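Local coordinates for MAU2 chromatid cohesion factor homolog (Saccharomyces cerevisiae, PDB 4XDN), which works in complex with SCC2 to bring about the association of cohesin with chromosomes, and so takes part in sister chromatid cohesion, at residues N455-Q460 / L510-E515; A461-R466 / G473-Q478; T504-W509 / V533-E538; M422-Q425 / G430-E433. All blocks are in the same frame, centred on the assembly; numbering follows the deposited sequence.

Contact 1 (N455-Q460 / L510-E515); sequences NCYTVQ and LFSHFE
Tyr-457 sends its ring out from helix 446-466 toward helix 499-513, with CG opposite the backbone N (chi1 178°), while Ser-512 keeps OG on the side of its own helix, between the backbone N and the carbonyl carbon (chi1 58°). Together these torsions bring the two hydroxyls within 2.6 Å (Tyr-457 OH to Ser-512 OG), a short hydrogen bond. Ser-512 OG lies at the edge of the Tyr-457 ring, in its plane, and Ser-512 CB follows at 3.3 Å from Tyr-457 OH. The imidazole of His-513 is a looser neighbour, meeting the phenol obliquely with CE1 at 3.9 Å from Tyr-457 OH. The polar end of His-513 is engaged by its own helix, where ND1 is hydrogen-bonded to the carbonyl of Trp-509 and the ring stacks on that tryptophan. Ser-512 OG has further partners in the carbonyls of Leu-508 and Trp-509, earlier in the same helix.

The contact therefore joins two helices of the largely helical scaffold through one side-chain bridge, and the backbones stay apart. Helix 472-490, which lies between them in sequence, supports the phenol through Val-482 and Trp-483, whose ring meets that of Tyr-457 at about 50°. Because Tyr-457 and Ser-512 are both buried, pairing their hydroxyls satisfies polar groups that would otherwise be costly to enclose, and the additional carbonyl partners of Ser-512 OG should restrict rotation of the serine hydroxyl.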
loop_
_atom_site.group_PDB
_atom_site.type_symbol
_atom_site.label_atom_id
_atom_site.label_comp_id
_atom_site.label_asym_id
_atom_site.label_seq_id
_atom_site.Cartn_x
_atom_site.Cartn_y
_atom_site.Cartn_z
ATOM N N ASN A 455 20.096 -10.951 -1.236
ATOM C CA ASN A 455 21.382 -10.282 -1.395
ATOM C C ASN A 455 22.375 -10.822 -0.376
ATOM O O ASN A 455 23.544 -11.034 -0.688
ATOM C CB ASN A 455 21.246 -8.768 -1.236
ATOM C CG ASN A 455 20.627 -8.103 -2.447
ATOM O OD1 ASN A 455 20.859 -8.510 -3.583
ATOM N ND2 ASN A 455 19.834 -7.065 -2.209
ATOM N N CYS A 456 21.894 -11.048 0.844
ATOM C CA CYS A 456 22.732 -11.575 1.913
ATOM C C CYS A 456 23.220 -12.979 1.570
ATOM O O CYS A 456 24.367 -13.327 1.844
ATOM C CB CYS A 456 21.967 -11.590 3.238
ATOM S SG CYS A 456 22.954 -12.102 4.660
ATOM N N TYR A 457 22.344 -13.779 0.970
ATOM C CA TYR A 457 22.699 -15.130 0.556
ATOM C C TYR A 457 23.744 -15.090 -0.554
ATOM O O TYR A 457 24.705 -15.859 -0.545
ATOM C CB TYR A 457 21.460 -15.897 0.085
ATOM C CG TYR A 457 21.760 -17.297 -0.402
ATOM C CD1 TYR A 457 22.088 -17.537 -1.733
ATOM C CD2 TYR A 457 21.719 -18.379 0.467
ATOM C CE1 TYR A 457 22.365 -18.815 -2.181
ATOM C CE2 TYR A 457 21.994 -19.661 0.029
ATOM C CZ TYR A 457 22.317 -19.874 -1.296
ATOM O OH TYR A 457 22.594 -21.148 -1.737
ATOM N N THR A 458 23.541 -14.187 -1.509
ATOM C CA THR A 458 24.446 -14.029 -2.641
ATOM C C THR A 458 25.852 -13.689 -2.167
ATOM O O THR A 458 26.832 -14.267 -2.635
ATOM C CB THR A 458 23.944 -12.928 -3.598
ATOM O OG1 THR A 458 22.652 -13.289 -4.098
ATOM C CG2 THR A 458 24.896 -12.734 -4.771
ATOM N N VAL A 459 25.942 -12.749 -1.233
ATOM C CA VAL A 459 27.223 -12.349 -0.665
ATOM C C VAL A 459 27.891 -13.523 0.042
ATOM O O VAL A 459 29.063 -13.809 -0.195
ATOM C CB VAL A 459 27.047 -11.173 0.322
ATOM C CG1 VAL A 459 28.323 -10.919 1.124
ATOM C CG2 VAL A 459 26.641 -9.920 -0.432
ATOM N N GLN A 460 27.142 -14.202 0.904
ATOM C CA GLN A 460 27.688 -15.314 1.674
ATOM C C GLN A 460 28.105 -16.462 0.760
ATOM O O GLN A 460 29.120 -17.111 0.998
ATOM C CB GLN A 460 26.668 -15.810 2.705
ATOM C CG GLN A 460 26.318 -14.796 3.794
ATOM C CD GLN A 460 27.393 -14.669 4.859
ATOM O OE1 GLN A 460 28.588 -14.644 4.558
ATOM N NE2 GLN A 460 26.970 -14.592 6.115
ATOM N N LEU A 510 21.223 -22.864 -7.964
ATOM C CA LEU A 510 22.063 -23.584 -8.908
ATOM C C LEU A 510 23.477 -23.009 -8.945
ATOM O O LEU A 510 24.453 -23.753 -9.044
ATOM C CB LEU A 510 21.439 -23.556 -10.305
ATOM C CG LEU A 510 20.141 -24.357 -10.451
ATOM C CD1 LEU A 510 19.489 -24.092 -11.798
ATOM C CD2 LEU A 510 20.398 -25.848 -10.278
ATOM N N PHE A 511 23.588 -21.685 -8.858
ATOM C CA PHE A 511 24.893 -21.035 -8.814
ATOM C C PHE A 511 25.697 -21.484 -7.597
ATOM O O PHE A 511 26.921 -21.595 -7.661
ATOM C CB PHE A 511 24.743 -19.508 -8.786
ATOM C CG PHE A 511 24.475 -18.877 -10.136
ATOM C CD1 PHE A 511 24.494 -19.623 -11.306
ATOM C CD2 PHE A 511 24.212 -17.521 -10.224
ATOM C CE1 PHE A 511 24.250 -19.026 -12.528
ATOM C CE2 PHE A 511 23.968 -16.923 -11.444
ATOM C CZ PHE A 511 23.987 -17.675 -12.596
ATOM N N SER A 512 25.003 -21.745 -6.493
ATOM C CA SER A 512 25.662 -22.066 -5.231
ATOM C C SER A 512 25.834 -23.570 -4.998
ATOM O O SER A 512 26.459 -23.976 -4.016
ATOM C CB SER A 512 24.877 -21.456 -4.069
ATOM O OG SER A 512 23.540 -21.926 -4.055
ATOM N N HIS A 513 25.292 -24.389 -5.900
ATOM C CA HIS A 513 25.334 -25.845 -5.745
ATOM C C HIS A 513 25.999 -26.573 -6.917
ATOM O O HIS A 513 26.096 -27.799 -6.906
ATOM C CB HIS A 513 23.914 -26.389 -5.552
ATOM C CG HIS A 513 23.321 -26.071 -4.216
ATOM N ND1 HIS A 513 22.684 -24.876 -3.946
ATOM C CD2 HIS A 513 23.271 -26.786 -3.068
ATOM C CE1 HIS A 513 22.267 -24.874 -2.695
ATOM N NE2 HIS A 513 22.611 -26.023 -2.137
ATOM N N PHE A 514 26.461 -25.823 -7.915
ATOM C CA PHE A 514 27.051 -26.416 -9.116
ATOM C C PHE A 514 28.316 -25.703 -9.575
ATOM O O PHE A 514 28.359 -24.477 -9.652
ATOM C CB PHE A 514 26.046 -26.401 -10.272
ATOM C CG PHE A 514 25.092 -27.557 -10.270
ATOM C CD1 PHE A 514 23.899 -27.489 -9.572
ATOM C CD2 PHE A 514 25.380 -28.706 -10.986
ATOM C CE1 PHE A 514 23.018 -28.552 -9.578
ATOM C CE2 PHE A 514 24.504 -29.770 -10.995
ATOM C CZ PHE A 514 23.320 -29.693 -10.292
ATOM N N GLU A 515 29.343 -26.484 -9.890
ATOM C CA GLU A 515 30.463 -25.973 -10.664
ATOM C C GLU A 515 29.997 -25.883 -12.113
ATOM O O GLU A 515 29.123 -26.646 -12.527
ATOM C CB GLU A 515 31.691 -26.878 -10.534
ATOM C CG GLU A 515 32.221 -27.007 -9.117
ATOM C CD GLU A 515 33.578 -27.677 -9.059
ATOM O OE1 GLU A 515 33.642 -28.860 -8.658
ATOM O OE2 GLU A 515 34.579 -27.018 -9.410
#

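Contact 2 (A461-R466 / G473-Q478); sequences AARVSR and GELVEQ. With SO4 (sulfate ion), chain G.
Two consecutive helices, 446-466 and 472-490, form an antiparallel helical hairpin here, and Val-464 packs against Leu-475 and Val-476 near its turn. The short axes run 148° apart in direction and approach to 9.0 Å, a close-packed pair joined by only a few residues. At the nearest backbone point, the CA atoms of Val-464 and Leu-475 are 5.8 Å apart.

Val-464 reaches across with both methyls. With CG1 opposite its backbone N (chi1 164°), CG2 comes to 3.5 Å from Leu-475 CB, tighter than ordinary carbon packing, as the two side chains slide past each other in opposite directions. The same methyl, Val-464 CG2, stands 4.0 Å from Val-476 CG1, where the two valines cross at about a right angle. Leu-475 meanwhile lays its branched end against Arg-463, the residue before Val-464: CD1 is 3.8 Å from Arg-463 O, and CD2 touches Arg-463 CB. The interface is thus apolar at its centre and is completed by Gln-472 and Cys-479, which also touch Val-464.

Beyond CB, Arg-463 leaves the hairpin on an extended chain and turns to a sulfate ion, probably taken from the crystallisation liquor. O3 of the ion sits at the edge of the guanidinium, in its plane, and Arg-463 NH1 donates to this sulfate O3 over 3.2 Å with a nearly straight N-H...O angle of 171°.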
loop_
_atom_site.group_PDB
_atom_site.type_symbol
_atom_site.label_atom_id
_atom_site.label_comp_id
_atom_site.label_asym_id
_atom_site.label_seq_id
_atom_site.Cartn_x
_atom_site.Cartn_y
_atom_site.Cartn_z
ATOM N N ALA A 461 27.321 -16.702 -0.287
ATOM C CA ALA A 461 27.619 -17.772 -1.233
ATOM C C ALA A 461 28.866 -17.434 -2.044
ATOM O O ALA A 461 29.663 -18.311 -2.375
ATOM C CB ALA A 461 26.437 -18.014 -2.152
ATOM N N ALA A 462 29.025 -16.152 -2.362
ATOM C CA ALA A 462 30.212 -15.683 -3.061
ATOM C C ALA A 462 31.447 -15.888 -2.194
ATOM O O ALA A 462 32.523 -16.210 -2.694
ATOM C CB ALA A 462 30.066 -14.217 -3.438
ATOM N N ARG A 463 31.284 -15.703 -0.889
ATOM C CA ARG A 463 32.394 -15.844 0.043
ATOM C C ARG A 463 32.747 -17.313 0.261
ATOM O O ARG A 463 33.919 -17.656 0.391
ATOM C CB ARG A 463 32.060 -15.168 1.372
ATOM C CG ARG A 463 32.021 -13.654 1.270
ATOM C CD ARG A 463 31.578 -12.999 2.564
ATOM N NE ARG A 463 31.585 -11.544 2.451
ATOM C CZ ARG A 463 31.297 -10.710 3.444
ATOM N NH1 ARG A 463 30.974 -11.178 4.642
ATOM N NH2 ARG A 463 31.336 -9.402 3.238
ATOM N N VAL A 464 31.736 -18.176 0.295
ATOM C CA VAL A 464 31.972 -19.614 0.364
ATOM C C VAL A 464 32.850 -20.045 -0.803
ATOM O O VAL A 464 33.701 -20.922 -0.667
ATOM C CB VAL A 464 30.648 -20.415 0.338
ATOM C CG1 VAL A 464 30.899 -21.895 0.024
ATOM C CG2 VAL A 464 29.924 -20.276 1.664
ATOM N N SER A 465 32.635 -19.410 -1.950
ATOM C CA SER A 465 33.352 -19.763 -3.166
ATOM C C SER A 465 34.822 -19.351 -3.113
ATOM O O SER A 465 35.697 -20.139 -3.464
ATOM C CB SER A 465 32.676 -19.118 -4.376
ATOM O OG SER A 465 33.400 -19.384 -5.563
ATOM N N ARG A 466 35.093 -18.127 -2.666
ATOM C CA ARG A 466 36.444 -17.573 -2.744
ATOM C C ARG A 466 37.252 -17.724 -1.456
ATOM O O ARG A 466 38.480 -17.666 -1.490
ATOM C CB ARG A 466 36.387 -16.091 -3.132
ATOM C CG ARG A 466 35.742 -15.174 -2.103
ATOM C CD ARG A 466 35.882 -13.721 -2.524
ATOM N NE ARG A 466 35.175 -12.809 -1.630
ATOM C CZ ARG A 466 35.678 -12.305 -0.505
ATOM N NH1 ARG A 466 36.902 -12.623 -0.109
ATOM N NH2 ARG A 466 34.944 -11.480 0.231
ATOM N N GLY A 473 33.533 -23.068 7.239
ATOM C CA GLY A 473 32.610 -23.569 8.240
ATOM C C GLY A 473 31.596 -22.529 8.678
ATOM O O GLY A 473 30.412 -22.827 8.806
ATOM N N GLU A 474 32.065 -21.305 8.906
ATOM C CA GLU A 474 31.199 -20.226 9.368
ATOM C C GLU A 474 30.341 -19.657 8.241
ATOM O O GLU A 474 29.337 -18.991 8.495
ATOM C CB GLU A 474 32.036 -19.108 9.998
ATOM C CG GLU A 474 31.236 -17.858 10.348
ATOM C CD GLU A 474 32.012 -16.869 11.196
ATOM O OE1 GLU A 474 33.123 -17.212 11.654
ATOM O OE2 GLU A 474 31.506 -15.745 11.405
ATOM N N LEU A 475 30.709 -19.955 6.998
ATOM C CA LEU A 475 30.025 -19.379 5.845
ATOM C C LEU A 475 28.911 -20.265 5.280
ATOM O O LEU A 475 27.918 -19.751 4.769
ATOM C CB LEU A 475 31.042 -19.065 4.746
ATOM C CG LEU A 475 31.931 -17.846 5.014
ATOM C CD1 LEU A 475 33.130 -17.828 4.080
ATOM C CD2 LEU A 475 31.128 -16.558 4.872
ATOM N N VAL A 476 29.061 -21.584 5.365
ATOM C CA VAL A 476 28.073 -22.486 4.771
ATOM C C VAL A 476 26.808 -22.593 5.626
ATOM O O VAL A 476 25.699 -22.573 5.098
ATOM C CB VAL A 476 28.653 -23.908 4.529
ATOM C CG1 VAL A 476 29.658 -23.881 3.387
ATOM C CG2 VAL A 476 29.291 -24.485 5.787
ATOM N N GLU A 477 26.975 -22.724 6.937
ATOM C CA GLU A 477 25.853 -22.690 7.869
ATOM C C GLU A 477 25.010 -21.435 7.666
ATOM O O GLU A 477 23.781 -21.502 7.658
ATOM C CB GLU A 477 26.354 -22.760 9.316
ATOM C CG GLU A 477 25.269 -22.612 10.377
ATOM C CD GLU A 477 24.215 -23.700 10.302
ATOM O OE1 GLU A 477 24.475 -24.744 9.667
ATOM O OE2 GLU A 477 23.125 -23.510 10.884
ATOM N N GLN A 478 25.674 -20.294 7.507
ATOM C CA GLN A 478 24.976 -19.034 7.290
ATOM C C GLN A 478 24.189 -19.071 5.984
ATOM O O GLN A 478 23.069 -18.559 5.914
ATOM C CB GLN A 478 25.962 -17.863 7.285
ATOM C CG GLN A 478 26.553 -17.546 8.652
ATOM C CD GLN A 478 25.501 -17.140 9.668
ATOM O OE1 GLN A 478 24.442 -16.627 9.310
ATOM N NE2 GLN A 478 25.788 -17.380 10.943
HETATM S S SO4 G . 29.932 -7.891 6.709
HETATM O O1 SO4 G . 29.194 -7.697 5.463
HETATM O O2 SO4 G . 29.273 -7.155 7.782
HETATM O O3 SO4 G . 29.961 -9.312 7.039
HETATM O O4 SO4 G . 31.297 -7.401 6.547
#

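Contact 3 (T504-W509 / V533-E538); sequences TVTILW and VSKLRE
Thr-506 of helix 499-513 presses against Lys-535 and Leu-536 of helix 526-543, in a helix-helix crossing within the all-helical C-terminal part of the chain. The short axes approach to 9.5 Å with their directions 129° apart, so the helices run broadly antiparallel but splay away from the crossing point. Thr-506 and Leu-536 mark that point, with CA atoms 6.6 Å apart.

The tight part is built on the two branches of Thr-506. Its CG2, set opposite the backbone N (chi1 -60° for OG1), faces the turn of the other helix and stands 3.9 Å from Leu-536 N. Its OG1 rests on the aliphatic stem of Lys-535, 3.6 Å from Lys-535 CB, and the hydroxyl itself is hydrogen-bonded to the carbonyl of Glu-502 one turn back. That bond lets a polar atom lie in a buried, otherwise carbon-lined place. Beside it, Ile-507 and Leu-536 cross at about a right angle; here Ile-507 departs from a staggered chi1 (-91°), and its CD1 meets Leu-536 CD1. Leu-571 of helix 562-575 touches both residues and seals this flank.

Toward solvent the contact thins out along Lys-535, which is partly exposed and runs extended past the threonine, crossing it at a slant. Its CD still lies 3.7 Å from Thr-506 OG1, but the ammonium has moved on, with Lys-535 NZ 5.2 Å from Thr-506 OG1.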
loop_
_atom_site.group_PDB
_atom_site.type_symbol
_atom_site.label_atom_id
_atom_site.label_comp_id
_atom_site.label_asym_id
_atom_site.label_seq_id
_atom_site.Cartn_x
_atom_site.Cartn_y
_atom_site.Cartn_z
ATOM N N THR A 504 14.847 -16.183 -9.792
ATOM C CA THR A 504 15.988 -15.720 -9.009
ATOM C C THR A 504 16.388 -16.784 -7.989
ATOM O O THR A 504 17.575 -17.052 -7.794
ATOM C CB THR A 504 15.675 -14.392 -8.288
ATOM O OG1 THR A 504 15.378 -13.382 -9.258
ATOM C CG2 THR A 504 16.856 -13.930 -7.443
ATOM N N VAL A 505 15.392 -17.393 -7.354
ATOM C CA VAL A 505 15.636 -18.439 -6.366
ATOM C C VAL A 505 16.344 -19.627 -7.014
ATOM O O VAL A 505 17.334 -20.129 -6.485
ATOM C CB VAL A 505 14.316 -18.905 -5.703
ATOM C CG1 VAL A 505 14.548 -20.106 -4.789
ATOM C CG2 VAL A 505 13.696 -17.770 -4.913
ATOM N N THR A 506 15.830 -20.067 -8.160
ATOM C CA THR A 506 16.413 -21.188 -8.892
ATOM C C THR A 506 17.855 -20.892 -9.302
ATOM O O THR A 506 18.754 -21.709 -9.094
ATOM C CB THR A 506 15.591 -21.521 -10.156
ATOM O OG1 THR A 506 14.256 -21.879 -9.782
ATOM C CG2 THR A 506 16.221 -22.674 -10.940
ATOM N N ILE A 507 18.055 -19.719 -9.894
ATOM C CA ILE A 507 19.368 -19.283 -10.355
ATOM C C ILE A 507 20.390 -19.266 -9.219
ATOM O O ILE A 507 21.507 -19.767 -9.371
ATOM C CB ILE A 507 19.269 -17.877 -11.004
ATOM C CG1 ILE A 507 19.008 -17.986 -12.510
ATOM C CG2 ILE A 507 20.550 -17.070 -10.805
ATOM C CD1 ILE A 507 17.970 -19.023 -12.921
ATOM N N LEU A 508 20.004 -18.690 -8.084
ATOM C CA LEU A 508 20.911 -18.558 -6.948
ATOM C C LEU A 508 21.233 -19.912 -6.324
ATOM O O LEU A 508 22.356 -20.138 -5.870
ATOM C CB LEU A 508 20.314 -17.628 -5.887
ATOM C CG LEU A 508 20.236 -16.140 -6.239
ATOM C CD1 LEU A 508 19.535 -15.380 -5.125
ATOM C CD2 LEU A 508 21.616 -15.544 -6.500
ATOM N N TRP A 509 20.252 -20.808 -6.299
ATOM C CA TRP A 509 20.472 -22.149 -5.769
ATOM C C TRP A 509 21.450 -22.914 -6.655
ATOM O O TRP A 509 22.394 -23.530 -6.164
ATOM C CB TRP A 509 19.155 -22.917 -5.660
ATOM C CG TRP A 509 19.266 -24.178 -4.852
ATOM C CD1 TRP A 509 19.035 -24.315 -3.513
ATOM C CD2 TRP A 509 19.637 -25.479 -5.329
ATOM N NE1 TRP A 509 19.238 -25.618 -3.128
ATOM C CE2 TRP A 509 19.609 -26.352 -4.224
ATOM C CE3 TRP A 509 19.988 -25.988 -6.583
ATOM C CZ2 TRP A 509 19.919 -27.707 -4.335
ATOM C CZ3 TRP A 509 20.296 -27.335 -6.689
ATOM C CH2 TRP A 509 20.259 -28.177 -5.573
ATOM N N VAL A 533 17.104 -28.047 -11.572
ATOM C CA VAL A 533 17.436 -28.114 -12.990
ATOM C C VAL A 533 16.155 -28.125 -13.819
ATOM O O VAL A 533 16.103 -27.555 -14.908
ATOM C CB VAL A 533 18.290 -29.361 -13.321
ATOM C CG1 VAL A 533 18.365 -29.597 -14.832
ATOM C CG2 VAL A 533 19.690 -29.210 -12.743
ATOM N N SER A 534 15.121 -28.773 -13.296
ATOM C CA SER A 534 13.838 -28.836 -13.985
ATOM C C SER A 534 13.141 -27.477 -13.989
ATOM O O SER A 534 12.482 -27.115 -14.963
ATOM C CB SER A 534 12.939 -29.888 -13.337
ATOM O OG SER A 534 11.704 -29.981 -14.022
ATOM N N LYS A 535 13.285 -26.728 -12.899
ATOM C CA LYS A 535 12.742 -25.375 -12.832
ATOM C C LYS A 535 13.461 -24.473 -13.828
ATOM O O LYS A 535 12.840 -23.641 -14.494
ATOM C CB LYS A 535 12.874 -24.799 -11.418
ATOM C CG LYS A 535 12.042 -25.513 -10.369
ATOM C CD LYS A 535 12.117 -24.801 -9.025
ATOM C CE LYS A 535 11.460 -25.622 -7.923
ATOM N NZ LYS A 535 11.366 -24.872 -6.639
ATOM N N LEU A 536 14.775 -24.643 -13.917
ATOM C CA LEU A 536 15.590 -23.882 -14.853
ATOM C C LEU A 536 15.123 -24.109 -16.285
ATOM O O LEU A 536 14.986 -23.163 -17.060
ATOM C CB LEU A 536 17.065 -24.272 -14.714
ATOM C CG LEU A 536 18.028 -23.708 -15.759
ATOM C CD1 LEU A 536 18.097 -22.190 -15.671
ATOM C CD2 LEU A 536 19.407 -24.325 -15.590
ATOM N N ARG A 537 14.877 -25.369 -16.624
ATOM C CA ARG A 537 14.478 -25.739 -17.974
ATOM C C ARG A 537 13.206 -25.008 -18.388
ATOM O O ARG A 537 13.054 -24.610 -19.541
ATOM C CB ARG A 537 14.272 -27.251 -18.069
ATOM C CG ARG A 537 14.429 -27.808 -19.473
ATOM C CD ARG A 537 14.238 -29.315 -19.495
ATOM N NE ARG A 537 15.143 -30.001 -18.573
ATOM C CZ ARG A 537 16.379 -30.391 -18.873
ATOM N NH1 ARG A 537 16.886 -30.171 -20.081
ATOM N NH2 ARG A 537 17.114 -31.008 -17.957
ATOM N N GLU A 538 12.299 -24.824 -17.433
ATOM C CA GLU A 538 11.049 -24.126 -17.691
ATOM C C GLU A 538 11.286 -22.643 -17.966
ATOM O O GLU A 538 10.741 -22.089 -18.921
ATOM C CB GLU A 538 10.093 -24.296 -16.508
ATOM C CG GLU A 538 9.615 -25.727 -16.307
ATOM C CD GLU A 538 8.712 -25.884 -15.096
ATOM O OE1 GLU A 538 9.064 -25.368 -14.015
ATOM O OE2 GLU A 538 7.650 -26.527 -15.226
#

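Contact 4 (M422-Q425 / G430-E433); sequences MKVQ and GAVE. With SO4 (sulfate ion), chain G.
Apolar packing centres on Ala-431, whose methyl fits against Val-424 and the backbone of Gln-425. Val-424 turns CG1 opposite its backbone N (chi1 173°), and this branch meets Ala-431 CB at 3.6 Å. Ala-431 CB also approaches Gln-425 N to 3.7 Å, so the methyl sits close against the last turn of helix 415-426.

Water-mediated bonding ties the backbones: one water donates to Gln-425 O at 2.8 Å and accepts from Gly-430 N at 3.2 Å, spanning the gap between the helix end and the short link after it. The element is the short link between the successive helices 415-426 and 432-440, with Gly-430 and Ala-431 both at positive phi (78° and 64°) and Ala-431 at the N-cap position.

Anion binding occupies the start of the second helix. Val-432 N donates to O1 of a sulfate ion, 2.8 Å away, and Ala-431 N lies 3.1 Å from the same sulfate O1. The positive end of the helix dipole would probably add to this attraction.

Side-chain polar bonding leads outward from Gln-425: OE1 pairs with the hydroxyl of Tyr-435, and NE2 with backbone of the partner protein's chain.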
loop_
_atom_site.group_PDB
_atom_site.type_symbol
_atom_site.label_atom_id
_atom_site.label_comp_id
_atom_site.label_asym_id
_atom_site.label_seq_id
_atom_site.Cartn_x
_atom_site.Cartn_y
_atom_site.Cartn_z
ATOM N N MET A 422 22.417 -1.587 -0.031
ATOM C CA MET A 422 22.851 -1.842 -1.395
ATOM C C MET A 422 24.079 -1.006 -1.725
ATOM O O MET A 422 24.953 -1.439 -2.478
ATOM C CB MET A 422 21.720 -1.539 -2.379
ATOM C CG MET A 422 20.535 -2.480 -2.254
ATOM S SD MET A 422 19.044 -1.863 -3.058
ATOM C CE MET A 422 19.648 -1.549 -4.715
ATOM N N LYS A 423 24.141 0.193 -1.155
ATOM C CA LYS A 423 25.281 1.075 -1.369
ATOM C C LYS A 423 26.542 0.452 -0.784
ATOM O O LYS A 423 27.615 0.527 -1.381
ATOM C CB LYS A 423 25.027 2.451 -0.748
ATOM C CG LYS A 423 26.161 3.439 -0.962
ATOM C CD LYS A 423 25.718 4.868 -0.692
ATOM C CE LYS A 423 26.814 5.865 -1.040
ATOM N NZ LYS A 423 28.026 5.694 -0.189
ATOM N N VAL A 424 26.404 -0.171 0.382
ATOM C CA VAL A 424 27.529 -0.839 1.021
ATOM C C VAL A 424 27.967 -2.044 0.197
ATOM O O VAL A 424 29.164 -2.267 0.008
ATOM C CB VAL A 424 27.182 -1.287 2.455
ATOM C CG1 VAL A 424 28.306 -2.134 3.054
ATOM C CG2 VAL A 424 26.914 -0.081 3.330
ATOM N N GLN A 425 27.001 -2.815 -0.295
ATOM C CA GLN A 425 27.311 -3.998 -1.090
ATOM C C GLN A 425 28.025 -3.599 -2.377
ATOM O O GLN A 425 29.005 -4.228 -2.765
ATOM C CB GLN A 425 26.045 -4.796 -1.417
ATOM C CG GLN A 425 26.342 -6.147 -2.062
ATOM C CD GLN A 425 25.097 -6.901 -2.491
ATOM O OE1 GLN A 425 23.972 -6.471 -2.234
ATOM N NE2 GLN A 425 25.296 -8.039 -3.149
ATOM N N GLY A 430 30.149 -5.894 1.456
ATOM C CA GLY A 430 29.391 -7.089 1.782
ATOM C C GLY A 430 27.992 -6.771 2.273
ATOM O O GLY A 430 27.010 -7.295 1.753
ATOM N N ALA A 431 27.914 -5.922 3.291
ATOM C CA ALA A 431 26.642 -5.438 3.818
ATOM C C ALA A 431 25.796 -6.556 4.422
ATOM O O ALA A 431 24.568 -6.465 4.447
ATOM C CB ALA A 431 25.857 -4.718 2.723
ATOM N N VAL A 432 26.449 -7.605 4.913
ATOM C CA VAL A 432 25.741 -8.697 5.571
ATOM C C VAL A 432 24.997 -8.171 6.797
ATOM O O VAL A 432 23.809 -8.439 6.968
ATOM C CB VAL A 432 26.709 -9.830 5.989
ATOM C CG1 VAL A 432 25.994 -10.897 6.814
ATOM C CG2 VAL A 432 27.343 -10.460 4.763
ATOM N N GLU A 433 25.695 -7.413 7.637
ATOM C CA GLU A 433 25.103 -6.893 8.865
ATOM C C GLU A 433 23.967 -5.917 8.571
ATOM O O GLU A 433 23.000 -5.838 9.326
ATOM C CB GLU A 433 26.169 -6.210 9.726
ATOM C CG GLU A 433 25.643 -5.696 11.062
ATOM C CD GLU A 433 26.738 -5.142 11.954
ATOM O OE1 GLU A 433 27.898 -5.069 11.500
ATOM O OE2 GLU A 433 26.435 -4.780 13.111
HETATM S S SO4 G . 29.932 -7.891 6.709
HETATM O O1 SO4 G . 29.194 -7.697 5.463
HETATM O O2 SO4 G . 29.273 -7.155 7.782
HETATM O O3 SO4 G . 29.961 -9.312 7.039
HETATM O O4 SO4 G . 31.297 -7.401 6.547
HETATM O O HOH W 1 29.892 -6.577 -1.618
#

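In the fold
Helix 446-466 connects contact 1 and contact 2, whose centres are 9 Å apart; Gln-460 of the former touches Leu-475 of the latter, with OE1 3.2 Å from CD2. Helix 499-513 likewise joins contact 1 to contact 3, whose centres are 12 Å apart, Leu-510 CD1 lying 3.8 Å from Leu-536 CB. The sulfate unites contacts 2 and 4, centred 16 Å apart: it accepts from Arg-463 NH1 through O3 and from Val-432 N through O1, and Arg-463 NH2 comes within 3.4 Å of Gly-430 CA. The widest separation is between contacts 3 and 4, whose centres are 25 Å apart and which do not touch. All four contacts include residues facing the chain of another protein, consistent with an assembly with SCC2.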